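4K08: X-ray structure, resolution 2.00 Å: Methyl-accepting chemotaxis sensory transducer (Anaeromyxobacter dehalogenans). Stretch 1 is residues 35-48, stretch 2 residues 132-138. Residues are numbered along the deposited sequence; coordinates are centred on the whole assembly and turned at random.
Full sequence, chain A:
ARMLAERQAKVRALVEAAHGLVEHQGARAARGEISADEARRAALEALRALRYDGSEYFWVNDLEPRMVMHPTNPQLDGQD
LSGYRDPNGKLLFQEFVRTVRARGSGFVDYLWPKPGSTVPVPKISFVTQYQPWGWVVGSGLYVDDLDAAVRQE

Stretch 1, residues 35-48: SADEARRAALEALR
Stretch 2, residues 132-138: PWGWVVG

Residues 36-48 form a regular helix that continues later in the chain. Ser 35 caps its start: Glu 38 N donates to Ser 35 OG (3.2 Å), with Ser 35 chi1 p. Residues 132-133 end a 3-10 segment. Gly 134 turns with positive phi (66/33), and strand 135-138 follows. Helix and strand run nearly parallel, 19° apart, with axes 11.8 Å apart at closest approach. In register, Arg 40 CA lies 8.3 Å from Trp 133 CA, and Leu 47 CA 9.3 Å from Val 137 CA.

No hydrogen bond crosses the interface; side-chain packing joins the stretches. Arg 40 (m, t, m, chi4 -89°) lies over one face of Trp 133 (chi1 m, chi2 -17°). Arg 40 CG sits 3.3 Å from the centroid of the Trp 133 six-membered ring, a CH-pi contact. Arg 40 CZ is 4.9 Å from the centroid of the Trp 133 five-membered ring, placing the guanidinium charge over the pi electrons: a cation-pi contact.

Apolar contacts complete the packing. The small Ala 39 and Ala 43 meet the Trp 133 edge: Ala 39 CB to Trp 133 CZ2 is 3.5 Å. Trp 135 (chi1 m, chi2 6°) packs its CZ3 4.0 Å from Ala 43 CB and its CH2 3.6 Å from Leu 44 CD2. Further along, Leu 47 CD1 (m, t) lies 4.4 Å from Val 137 CG1 (chi1 t).

Away from the interface, Arg 41 NH2 and Asp 37 OD2 form a salt bridge (3.0 Å).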

# COMPACT_ATOMS: atom_id res chain seq x y z
N SER A 35 -17.32 -8.17 13.44
CA SER A 35 -16.10 -8.48 14.18
C SER A 35 -14.93 -7.78 13.46
O SER A 35 -15.06 -7.38 12.29
CB SER A 35 -15.86 -10.00 14.28
OG SER A 35 -15.63 -10.59 12.99
N ALA A 36 -13.81 -7.60 14.18
CA ALA A 36 -12.62 -6.98 13.61
C ALA A 36 -12.19 -7.78 12.37
O ALA A 36 -11.80 -7.22 11.33
CB ALA A 36 -11.50 -6.94 14.65
N ASP A 37 -12.24 -9.11 12.49
CA ASP A 37 -11.87 -9.98 11.39
C ASP A 37 -12.75 -9.68 10.15
O ASP A 37 -12.22 -9.43 9.09
CB ASP A 37 -11.93 -11.46 11.83
CG ASP A 37 -11.96 -12.43 10.66
OD1 ASP A 37 -10.93 -12.64 9.99
OD2 ASP A 37 -13.04 -12.99 10.38
N GLU A 38 -14.08 -9.66 10.29
CA GLU A 38 -14.94 -9.30 9.15
C GLU A 38 -14.61 -7.95 8.53
O GLU A 38 -14.67 -7.79 7.31
CB GLU A 38 -16.44 -9.29 9.55
CG GLU A 38 -17.00 -10.67 9.63
CD GLU A 38 -18.38 -10.73 10.34
OE1 GLU A 38 -18.95 -9.68 10.71
OE2 GLU A 38 -18.87 -11.87 10.52
N ALA A 39 -14.30 -6.98 9.38
CA ALA A 39 -13.97 -5.64 8.93
C ALA A 39 -12.70 -5.70 8.04
O ALA A 39 -12.64 -5.10 6.97
CB ALA A 39 -13.76 -4.72 10.13
N ARG A 40 -11.67 -6.39 8.53
CA ARG A 40 -10.41 -6.51 7.81
C ARG A 40 -10.61 -7.25 6.49
O ARG A 40 -10.05 -6.84 5.45
CB ARG A 40 -9.38 -7.27 8.67
CG ARG A 40 -8.77 -6.44 9.77
CD ARG A 40 -7.58 -7.17 10.46
NE ARG A 40 -8.01 -8.30 11.25
CZ ARG A 40 -8.36 -8.21 12.54
NH1 ARG A 40 -8.29 -7.04 13.16
NH2 ARG A 40 -8.75 -9.29 13.21
N ARG A 41 -11.38 -8.34 6.52
CA ARG A 41 -11.65 -9.07 5.29
C ARG A 41 -12.43 -8.23 4.25
O ARG A 41 -12.12 -8.28 3.03
CB ARG A 41 -12.32 -10.43 5.57
CG ARG A 41 -11.33 -11.35 6.27
CD ARG A 41 -11.79 -12.77 6.30
NE ARG A 41 -12.82 -12.96 7.32
CZ ARG A 41 -14.15 -13.02 7.08
NH1 ARG A 41 -14.61 -12.91 5.84
NH2 ARG A 41 -15.01 -13.21 8.10
N ALA A 42 -13.39 -7.44 4.69
CA ALA A 42 -14.16 -6.58 3.79
C ALA A 42 -13.24 -5.48 3.14
O ALA A 42 -13.31 -5.23 1.93
CB ALA A 42 -15.39 -5.92 4.55
N ALA A 43 -12.34 -4.90 3.93
CA ALA A 43 -11.38 -3.93 3.42
C ALA A 43 -10.45 -4.55 2.38
O ALA A 43 -10.25 -3.96 1.28
CB ALA A 43 -10.56 -3.34 4.54
N LEU A 44 -9.92 -5.74 2.69
CA LEU A 44 -9.03 -6.45 1.75
C LEU A 44 -9.72 -6.89 0.47
O LEU A 44 -9.11 -6.90 -0.58
CB LEU A 44 -8.39 -7.69 2.39
CG LEU A 44 -7.43 -7.38 3.54
CD1 LEU A 44 -6.85 -8.68 4.11
CD2 LEU A 44 -6.30 -6.38 3.10
N GLU A 45 -10.97 -7.35 0.58
CA GLU A 45 -11.74 -7.71 -0.60
C GLU A 45 -11.88 -6.50 -1.55
O GLU A 45 -11.67 -6.63 -2.76
CB GLU A 45 -13.12 -8.23 -0.19
CG GLU A 45 -14.09 -8.41 -1.32
CD GLU A 45 -15.47 -8.84 -0.82
OE1 GLU A 45 -16.04 -8.21 0.13
OE2 GLU A 45 -15.99 -9.82 -1.37
N ALA A 46 -12.18 -5.32 -1.01
CA ALA A 46 -12.30 -4.11 -1.81
C ALA A 46 -10.90 -3.73 -2.38
O ALA A 46 -10.75 -3.52 -3.58
CB ALA A 46 -12.90 -2.97 -0.99
N LEU A 47 -9.87 -3.72 -1.55
CA LEU A 47 -8.52 -3.38 -2.05
C LEU A 47 -7.98 -4.36 -3.06
O LEU A 47 -7.26 -3.97 -3.98
CB LEU A 47 -7.52 -3.23 -0.89
CG LEU A 47 -7.88 -2.06 0.03
CD1 LEU A 47 -7.09 -2.11 1.37
CD2 LEU A 47 -7.66 -0.73 -0.69
N ARG A 48 -8.28 -5.63 -2.90
CA ARG A 48 -7.84 -6.65 -3.85
C ARG A 48 -8.53 -6.46 -5.23
O ARG A 48 -7.92 -6.70 -6.29
CB ARG A 48 -8.14 -8.04 -3.31
CG ARG A 48 -7.68 -9.17 -4.22
CD ARG A 48 -7.97 -10.55 -3.59
NE ARG A 48 -7.65 -11.60 -4.55
CZ ARG A 48 -8.54 -12.17 -5.36
NH1 ARG A 48 -9.85 -11.89 -5.28
NH2 ARG A 48 -8.11 -13.06 -6.24
N PRO A 132 -5.06 1.10 14.17
CA PRO A 132 -5.65 0.06 15.02
C PRO A 132 -5.36 -1.37 14.51
O PRO A 132 -5.47 -2.29 15.31
CB PRO A 132 -7.17 0.37 14.99
CG PRO A 132 -7.24 1.87 14.68
CD PRO A 132 -6.02 2.13 13.76
N TRP A 133 -5.00 -1.56 13.23
CA TRP A 133 -4.75 -2.92 12.74
C TRP A 133 -3.28 -3.12 12.40
O TRP A 133 -2.88 -4.21 11.96
CB TRP A 133 -5.57 -3.21 11.48
CG TRP A 133 -7.07 -3.29 11.73
CD1 TRP A 133 -7.71 -3.44 12.94
CD2 TRP A 133 -8.10 -3.21 10.73
NE1 TRP A 133 -9.08 -3.46 12.76
CE2 TRP A 133 -9.35 -3.33 11.41
CE3 TRP A 133 -8.09 -3.05 9.33
CZ2 TRP A 133 -10.58 -3.30 10.73
CZ3 TRP A 133 -9.32 -3.02 8.64
CH2 TRP A 133 -10.56 -3.13 9.37
N GLY A 134 -2.48 -2.08 12.60
CA GLY A 134 -1.06 -2.15 12.29
C GLY A 134 -0.86 -2.30 10.78
O GLY A 134 0.08 -2.99 10.34
N TRP A 135 -1.74 -1.70 9.97
CA TRP A 135 -1.63 -1.78 8.50
C TRP A 135 -0.92 -0.58 7.88
O TRP A 135 -1.05 0.56 8.35
CB TRP A 135 -3.03 -1.84 7.86
CG TRP A 135 -3.65 -3.16 7.95
CD1 TRP A 135 -3.17 -4.25 8.63
CD2 TRP A 135 -4.85 -3.57 7.32
NE1 TRP A 135 -4.03 -5.32 8.46
CE2 TRP A 135 -5.06 -4.92 7.65
CE3 TRP A 135 -5.76 -2.92 6.47
CZ2 TRP A 135 -6.17 -5.65 7.18
CZ3 TRP A 135 -6.85 -3.63 6.01
CH2 TRP A 135 -7.06 -4.98 6.38
N VAL A 136 -0.22 -0.85 6.78
CA VAL A 136 0.26 0.20 5.89
C VAL A 136 -0.46 -0.03 4.57
O VAL A 136 -0.44 -1.14 4.07
CB VAL A 136 1.79 0.09 5.67
CG1 VAL A 136 2.28 1.11 4.59
CG2 VAL A 136 2.52 0.29 7.02
N VAL A 137 -1.09 1.00 4.01
CA VAL A 137 -1.79 0.87 2.72
C VAL A 137 -1.08 1.77 1.71
O VAL A 137 -0.74 2.92 2.05
CB VAL A 137 -3.28 1.30 2.85
CG1 VAL A 137 -4.04 1.00 1.54
CG2 VAL A 137 -3.92 0.58 4.04
N GLY A 138 -0.79 1.26 0.52
CA GLY A 138 0.03 2.02 -0.42
C GLY A 138 -0.44 1.88 -1.86
O GLY A 138 -1.18 0.94 -2.20